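Acyl-CoA N-acyltransferases (NAT) superfamily protein (Arabidopsis thaliana, PDB 6TH0) probably transfers the acetyl group of acetyl-CoA to N-terminal methionines of transmembrane proteins and to protein lysines, and is captured here with acetyl-CoA bound to its GNAT domain. Local coordinates at residues Gln21-Ile26 / Ile64-Ala69; Arg53-Pro56 / Glu61-Ile64. All blocks are in the same frame, centred on the assembly; numbering follows the deposited sequence.

Contact 1: Gln21-Ile26 / Ile64-Ala69; sequences QIHRDI and IGFVTA. With ACO (acetyl coenzyme *a), chain C.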
loop_
_atom_site.group_PDB
_atom_site.type_symbol
_atom_site.label_atom_id
_atom_site.label_comp_id
_atom_site.label_asym_id
_atom_site.label_seq_id
_atom_site.Cartn_x
_atom_site.Cartn_y
_atom_site.Cartn_z
ATOM N N GLN A 21 -3.876 -9.120 -13.027
ATOM C CA GLN A 21 -4.511 -8.420 -14.139
ATOM C C GLN A 21 -4.795 -6.961 -13.791
ATOM O O GLN A 21 -4.501 -6.058 -14.583
ATOM C CB GLN A 21 -5.783 -9.177 -14.513
ATOM C CG GLN A 21 -6.745 -8.470 -15.433
ATOM C CD GLN A 21 -8.174 -8.641 -14.954
ATOM O OE1 GLN A 21 -8.706 -7.788 -14.241
ATOM N NE2 GLN A 21 -8.796 -9.756 -15.319
ATOM N N ILE A 22 -5.362 -6.709 -12.608
ATOM C CA ILE A 22 -5.681 -5.342 -12.203
ATOM C C ILE A 22 -4.410 -4.514 -12.020
ATOM O O ILE A 22 -4.384 -3.324 -12.355
ATOM C CB ILE A 22 -6.565 -5.341 -10.943
ATOM C CG1 ILE A 22 -7.211 -3.956 -10.763
ATOM C CG2 ILE A 22 -5.742 -5.718 -9.695
ATOM C CD1 ILE A 22 -8.350 -3.940 -9.764
ATOM N N HIS A 23 -3.344 -5.099 -11.453
ATOM C CA HIS A 23 -2.088 -4.358 -11.387
ATOM C C HIS A 23 -1.616 -3.934 -12.778
ATOM O O HIS A 23 -1.232 -2.776 -12.991
ATOM C CB HIS A 23 -1.008 -5.173 -10.679
ATOM C CG HIS A 23 -1.062 -5.072 -9.183
ATOM N ND1 HIS A 23 -2.032 -5.695 -8.424
ATOM C CD2 HIS A 23 -0.273 -4.403 -8.307
ATOM C CE1 HIS A 23 -1.827 -5.429 -7.145
ATOM N NE2 HIS A 23 -0.765 -4.647 -7.045
ATOM N N ARG A 24 -1.629 -4.863 -13.731
ATOM C CA ARG A 24 -1.220 -4.532 -15.086
ATOM C C ARG A 24 -2.089 -3.420 -15.652
ATOM O O ARG A 24 -1.602 -2.532 -16.367
ATOM C CB ARG A 24 -1.298 -5.781 -15.967
ATOM C CG ARG A 24 -1.229 -5.508 -17.457
ATOM C CD ARG A 24 0.064 -4.831 -17.880
ATOM N NE ARG A 24 1.229 -5.688 -17.685
ATOM C CZ ARG A 24 2.419 -5.467 -18.234
ATOM N NH1 ARG A 24 2.606 -4.419 -19.022
ATOM N NH2 ARG A 24 3.422 -6.299 -17.996
ATOM N N ASP A 25 -3.381 -3.441 -15.325
ATOM C CA ASP A 25 -4.297 -2.523 -15.992
ATOM C C ASP A 25 -4.273 -1.125 -15.376
ATOM O O ASP A 25 -4.448 -0.138 -16.103
ATOM C CB ASP A 25 -5.724 -3.069 -15.927
ATOM C CG ASP A 25 -5.978 -4.219 -16.882
ATOM O OD1 ASP A 25 -5.133 -4.547 -17.756
ATOM O OD2 ASP A 25 -7.082 -4.798 -16.789
ATOM N N ILE A 26 -4.091 -1.005 -14.056
ATOM C CA ILE A 26 -4.250 0.308 -13.423
ATOM C C ILE A 26 -3.056 0.752 -12.597
ATOM O O ILE A 26 -2.980 1.930 -12.210
ATOM C CB ILE A 26 -5.530 0.381 -12.562
ATOM C CG1 ILE A 26 -5.349 -0.313 -11.203
ATOM C CG2 ILE A 26 -6.741 -0.212 -13.320
ATOM C CD1 ILE A 26 -6.582 -0.170 -10.318
ATOM N N ILE A 64 -12.321 -5.645 -6.223
ATOM C CA ILE A 64 -12.397 -4.406 -6.985
ATOM C C ILE A 64 -11.477 -3.332 -6.409
ATOM O O ILE A 64 -11.458 -2.194 -6.889
ATOM C CB ILE A 64 -13.858 -3.919 -7.091
ATOM C CG1 ILE A 64 -14.545 -3.903 -5.727
ATOM C CG2 ILE A 64 -14.635 -4.835 -8.027
ATOM C CD1 ILE A 64 -14.126 -2.759 -4.827
ATOM N N GLY A 65 -10.683 -3.689 -5.408
ATOM C CA GLY A 65 -9.693 -2.785 -4.855
ATOM C C GLY A 65 -8.682 -3.621 -4.107
ATOM O O GLY A 65 -8.950 -4.768 -3.749
ATOM N N PHE A 66 -7.497 -3.051 -3.907
ATOM C CA PHE A 66 -6.436 -3.812 -3.256
ATOM C C PHE A 66 -5.460 -2.841 -2.613
ATOM O O PHE A 66 -5.342 -1.689 -3.035
ATOM C CB PHE A 66 -5.699 -4.699 -4.271
ATOM C CG PHE A 66 -5.064 -3.927 -5.358
ATOM C CD1 PHE A 66 -3.800 -3.385 -5.190
ATOM C CD2 PHE A 66 -5.764 -3.649 -6.529
ATOM C CE1 PHE A 66 -3.222 -2.611 -6.192
ATOM C CE2 PHE A 66 -5.191 -2.889 -7.523
ATOM C CZ PHE A 66 -3.920 -2.383 -7.372
ATOM N N VAL A 67 -4.769 -3.308 -1.572
ATOM C CA VAL A 67 -3.576 -2.636 -1.071
ATOM C C VAL A 67 -2.593 -3.720 -0.646
ATOM O O VAL A 67 -3.014 -4.750 -0.113
ATOM C CB VAL A 67 -3.889 -1.695 0.107
ATOM C CG1 VAL A 67 -4.439 -2.488 1.286
ATOM C CG2 VAL A 67 -2.652 -0.895 0.502
ATOM N N THR A 68 -1.324 -3.576 -1.032
ATOM C CA THR A 68 -0.267 -4.498 -0.618
ATOM C C THR A 68 0.817 -3.753 0.159
ATOM O O THR A 68 1.088 -2.570 -0.096
ATOM C CB THR A 68 0.362 -5.203 -1.808
ATOM O OG1 THR A 68 0.966 -4.225 -2.662
ATOM C CG2 THR A 68 -0.703 -5.979 -2.584
ATOM N N ALA A 69 1.424 -4.438 1.132
ATOM C CA ALA A 69 2.414 -3.808 1.992
ATOM C C ALA A 69 3.415 -4.861 2.465
ATOM O O ALA A 69 3.092 -6.044 2.577
ATOM C CB ALA A 69 1.769 -3.118 3.205
HETATM N N1A ACO C . -18.750 11.314 -2.571
HETATM C C2A ACO C . -17.958 12.059 -3.415
HETATM N N3A ACO C . -16.621 12.131 -3.536
HETATM C C4A ACO C . -15.976 11.292 -2.635
HETATM C C5A ACO C . -16.660 10.456 -1.697
HETATM C C6A ACO C . -18.068 10.503 -1.702
HETATM N N6A ACO C . -18.779 9.724 -0.827
HETATM N N7A ACO C . -15.756 9.718 -0.922
HETATM C C8A ACO C . -14.548 10.102 -1.383
HETATM N N9A ACO C . -14.626 11.046 -2.408
HETATM C C1B ACO C . -13.522 11.685 -3.126
HETATM C C2B ACO C . -12.263 12.029 -2.205
HETATM O O2B ACO C . -12.482 13.200 -1.537
HETATM C C3B ACO C . -11.281 12.228 -3.453
HETATM O O3B ACO C . -11.660 13.396 -3.998
HETATM P P3B ACO C . -10.269 14.307 -4.783
HETATM O O7A ACO C . -10.137 13.390 -5.970
HETATM O O8A ACO C . -10.846 15.690 -5.039
HETATM O O9A ACO C . -9.213 14.145 -3.716
HETATM C C4B ACO C . -11.647 11.004 -4.359
HETATM O O4B ACO C . -13.082 10.775 -4.174
HETATM C C5B ACO C . -10.795 9.765 -4.026
HETATM O O5B ACO C . -10.864 9.443 -2.672
HETATM P P1A ACO C . -11.133 7.822 -2.529
HETATM O O1A ACO C . -12.437 7.479 -3.149
HETATM O O2A ACO C . -10.820 7.448 -1.107
HETATM O O3A ACO C . -9.985 6.954 -3.422
HETATM P P2A ACO C . -10.552 6.071 -4.616
HETATM O O4A ACO C . -11.202 4.822 -4.144
HETATM O O5A ACO C . -11.173 6.866 -5.734
HETATM O O6A ACO C . -9.110 5.436 -5.346
HETATM C CBP ACO C . -6.850 5.752 -6.110
HETATM C CCP ACO C . -8.072 6.353 -5.288
HETATM C CDP ACO C . -6.344 4.551 -5.348
HETATM C CEP ACO C . -5.745 6.800 -6.261
HETATM C CAP ACO C . -7.447 5.351 -7.485
HETATM O OAP ACO C . -7.728 6.501 -8.278
HETATM C C9P ACO C . -6.544 4.454 -8.329
HETATM O O9P ACO C . -6.673 3.249 -8.296
HETATM N N8P ACO C . -5.638 5.047 -9.182
HETATM C C7P ACO C . -4.722 4.232 -10.048
HETATM C C6P ACO C . -3.739 3.468 -9.210
HETATM C C5P ACO C . -2.890 4.471 -8.512
HETATM O O5P ACO C . -2.522 5.532 -8.992
HETATM N N4P ACO C . -2.512 4.151 -7.223
HETATM C C3P ACO C . -1.697 5.155 -6.542
HETATM C C2P ACO C . -0.799 4.487 -5.564
HETATM S S1P ACO C . 0.230 5.806 -4.753
HETATM C C ACO C . 1.573 5.777 -5.940
HETATM O O ACO C . 1.750 6.654 -6.749
HETATM C CH3 ACO C . 2.423 4.615 -5.933
#

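Contact 2: Arg53-Pro56 / Glu61-Ile64; sequences RSRP and EELI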
loop_
_atom_site.group_PDB
_atom_site.type_symbol
_atom_site.label_atom_id
_atom_site.label_comp_id
_atom_site.label_asym_id
_atom_site.label_seq_id
_atom_site.Cartn_x
_atom_site.Cartn_y
_atom_site.Cartn_z
ATOM N N ARG A 53 -19.695 -7.950 -2.694
ATOM C CA ARG A 53 -20.356 -9.240 -2.855
ATOM C C ARG A 53 -21.757 -9.091 -3.422
ATOM O O ARG A 53 -22.398 -10.099 -3.744
ATOM C CB ARG A 53 -20.382 -10.005 -1.529
ATOM C CG ARG A 53 -19.008 -10.538 -1.134
ATOM C CD ARG A 53 -19.068 -11.549 0.003
ATOM N NE ARG A 53 -17.728 -11.852 0.500
ATOM C CZ ARG A 53 -17.189 -11.283 1.575
ATOM N NH1 ARG A 53 -17.886 -10.393 2.270
ATOM N NH2 ARG A 53 -15.960 -11.605 1.960
ATOM N N SER A 54 -22.235 -7.857 -3.545
ATOM C CA SER A 54 -23.504 -7.533 -4.172
ATOM C C SER A 54 -23.412 -7.476 -5.693
ATOM O O SER A 54 -24.423 -7.188 -6.343
ATOM C CB SER A 54 -24.015 -6.194 -3.636
ATOM O OG SER A 54 -24.954 -5.617 -4.522
ATOM N N ARG A 55 -22.239 -7.734 -6.275
ATOM C CA ARG A 55 -22.093 -7.604 -7.718
ATOM C C ARG A 55 -22.870 -8.704 -8.439
ATOM O O ARG A 55 -22.859 -9.864 -8.011
ATOM C CB ARG A 55 -20.625 -7.684 -8.124
ATOM C CG ARG A 55 -19.782 -6.490 -7.727
ATOM C CD ARG A 55 -18.336 -6.746 -8.109
ATOM N NE ARG A 55 -18.143 -6.685 -9.556
ATOM C CZ ARG A 55 -17.055 -7.118 -10.184
ATOM N NH1 ARG A 55 -16.055 -7.648 -9.494
ATOM N NH2 ARG A 55 -16.963 -7.018 -11.501
ATOM N N PRO A 56 -23.544 -8.372 -9.535
ATOM C CA PRO A 56 -24.259 -9.389 -10.311
ATOM C C PRO A 56 -23.342 -10.209 -11.208
ATOM O O PRO A 56 -22.189 -9.859 -11.473
ATOM C CB PRO A 56 -25.235 -8.560 -11.153
ATOM C CG PRO A 56 -24.537 -7.249 -11.327
ATOM C CD PRO A 56 -23.774 -7.010 -10.052
ATOM N N GLU A 61 -17.234 -12.280 -5.388
ATOM C CA GLU A 61 -15.997 -12.467 -4.632
ATOM C C GLU A 61 -14.765 -11.897 -5.334
ATOM O O GLU A 61 -13.673 -11.901 -4.748
ATOM C CB GLU A 61 -15.779 -13.958 -4.346
ATOM C CG GLU A 61 -16.467 -14.477 -3.090
ATOM C CD GLU A 61 -16.156 -13.651 -1.858
ATOM O OE1 GLU A 61 -15.002 -13.196 -1.714
ATOM O OE2 GLU A 61 -17.072 -13.451 -1.034
ATOM N N GLU A 62 -14.920 -11.382 -6.551
ATOM C CA GLU A 62 -13.811 -10.793 -7.292
ATOM C C GLU A 62 -13.444 -9.435 -6.709
ATOM O O GLU A 62 -14.315 -8.588 -6.494
ATOM C CB GLU A 62 -14.185 -10.654 -8.768
ATOM C CG GLU A 62 -13.041 -10.210 -9.673
ATOM C CD GLU A 62 -13.492 -9.932 -11.099
ATOM O OE1 GLU A 62 -14.432 -9.131 -11.280
ATOM O OE2 GLU A 62 -12.916 -10.527 -12.036
ATOM N N LEU A 63 -12.160 -9.222 -6.433
ATOM C CA LEU A 63 -11.769 -7.968 -5.800
ATOM C C LEU A 63 -11.936 -6.797 -6.766
ATOM O O LEU A 63 -11.737 -6.929 -7.978
ATOM C CB LEU A 63 -10.323 -8.040 -5.294
ATOM C CG LEU A 63 -9.168 -8.212 -6.284
ATOM C CD1 LEU A 63 -8.720 -6.877 -6.827
ATOM C CD2 LEU A 63 -7.994 -8.927 -5.610
ATOM N N ILE A 64 -12.321 -5.645 -6.223
ATOM C CA ILE A 64 -12.397 -4.406 -6.985
ATOM C C ILE A 64 -11.477 -3.332 -6.409
ATOM O O ILE A 64 -11.458 -2.194 -6.889
ATOM C CB ILE A 64 -13.858 -3.919 -7.091
ATOM C CG1 ILE A 64 -14.545 -3.903 -5.727
ATOM C CG2 ILE A 64 -14.635 -4.835 -8.027
ATOM C CD1 ILE A 64 -14.126 -2.759 -4.827
#

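Contact 1: Gln21-Ile26 / Ile64-Ala69
His23 and Phe66 form an offset stack between helix 16-26 and strand 63-73 of the GNAT fold, their centroids 4.2 Å apart and their planes inclined by 30°. The overlap is partial: His23 CE1 lies over one face of the Phe66 ring near its rim, 3.3 Å from Phe66 CE1. Phe66 CG sits between the backbone N and the carbonyl carbon (chi1 60°), a setting that carries the ring off the strand towards the helix. At another part of the ring, Ile22 CG2 approaches Phe66 CE2 obliquely at 3.6 Å, while Ile26 CD1 reaches the same carbon from one helical turn further on, at 4.1 Å. An alanine in place of Phe66 would be likely to deprive His23 of its stacking partner and leave a gap beside Ile22 and Ile26. The imidazole is also hydrogen-bonded at both nitrogens, ND1 with Leu19 O and NE2 with Thr99 OG1, which restrains its rotation. Ile26 belongs to the acetyl-CoA pocket, its carbonyl O lying 3.5 Å from C6P of the cofactor. The axes of segments 21-26 and 65-69 run almost at right angles (94°), 10.3 Å apart at closest approach. Strand 63-73 lies between strands 45-52 and 93-102, and on the opposite side from Phe66 its Val67 packs against Leu115 and Val119 of helix 111-123.

Contact 2: Arg53-Pro56 / Glu61-Ile64
Arg55 and Glu62 pair across the loop of a beta hairpin, the connection between antiparallel strands 45-52 and 63-73 of the GNAT sheet. Guanidinium and carboxylate planes are nearly coplanar, 19° apart. The arginine chain already heads towards 61-64, and its bend at chi3 (72°) sets the guanidinium beside the Glu62 carboxylate, whereas the extended chain of Glu62 holds that carboxylate out to meet it. Glu62 OE2 has a long, weak ion pair with Arg18. One face of the Arg55 guanidinium is covered by Ile64, whose CG2 lies 3.5 Å from Arg55 NH1, so a charged group rests on a buried aliphatic branch beside Tyr106. Nearer the surface, Arg53 and Glu61 make a second salt bridge with their planes turned 38° apart, the carboxylate at the edge of the Arg53 guanidinium. As modelled, Arg53 NE lies 2.3 Å from Glu61 OE2, implausibly short, so the placing of these two ends is doubtful. In the Arg55 bridge one oxygen takes both donors: Arg55 NH2 gives Glu62 OE1 a weak bond at 3.3 Å, and Arg55 NH1 meets the anti lone pair of Glu62 OE1, away from OE2, at 2.8 Å, with the oxygen tilted slightly out of the guanidinium plane.

From the N terminus the chain runs through strand 6-10 into helix 16-26, whose C-terminal part supplies the first side of contact 1. It then passes through helix 33-41 and strand 45-52 to the loop at 53-56, returning at 61-64 to close the short turn of contact 2. Directly onward, 64-69 packs back on helix 16-26, so contact 1 closes a much longer loop, which takes in strand 45-52 and the turn of contact 2; the two loops nest and share their end at Ile64. The contacts also meet where Ile22 CD1 lies 4.2 Å from Leu63 CD1. Contact 2 ties the loop after strand 45-52 to the start of strand 63-73, at the surface; contact 1 ties the sheet's buried interior to helix 16-26 beside the cofactor.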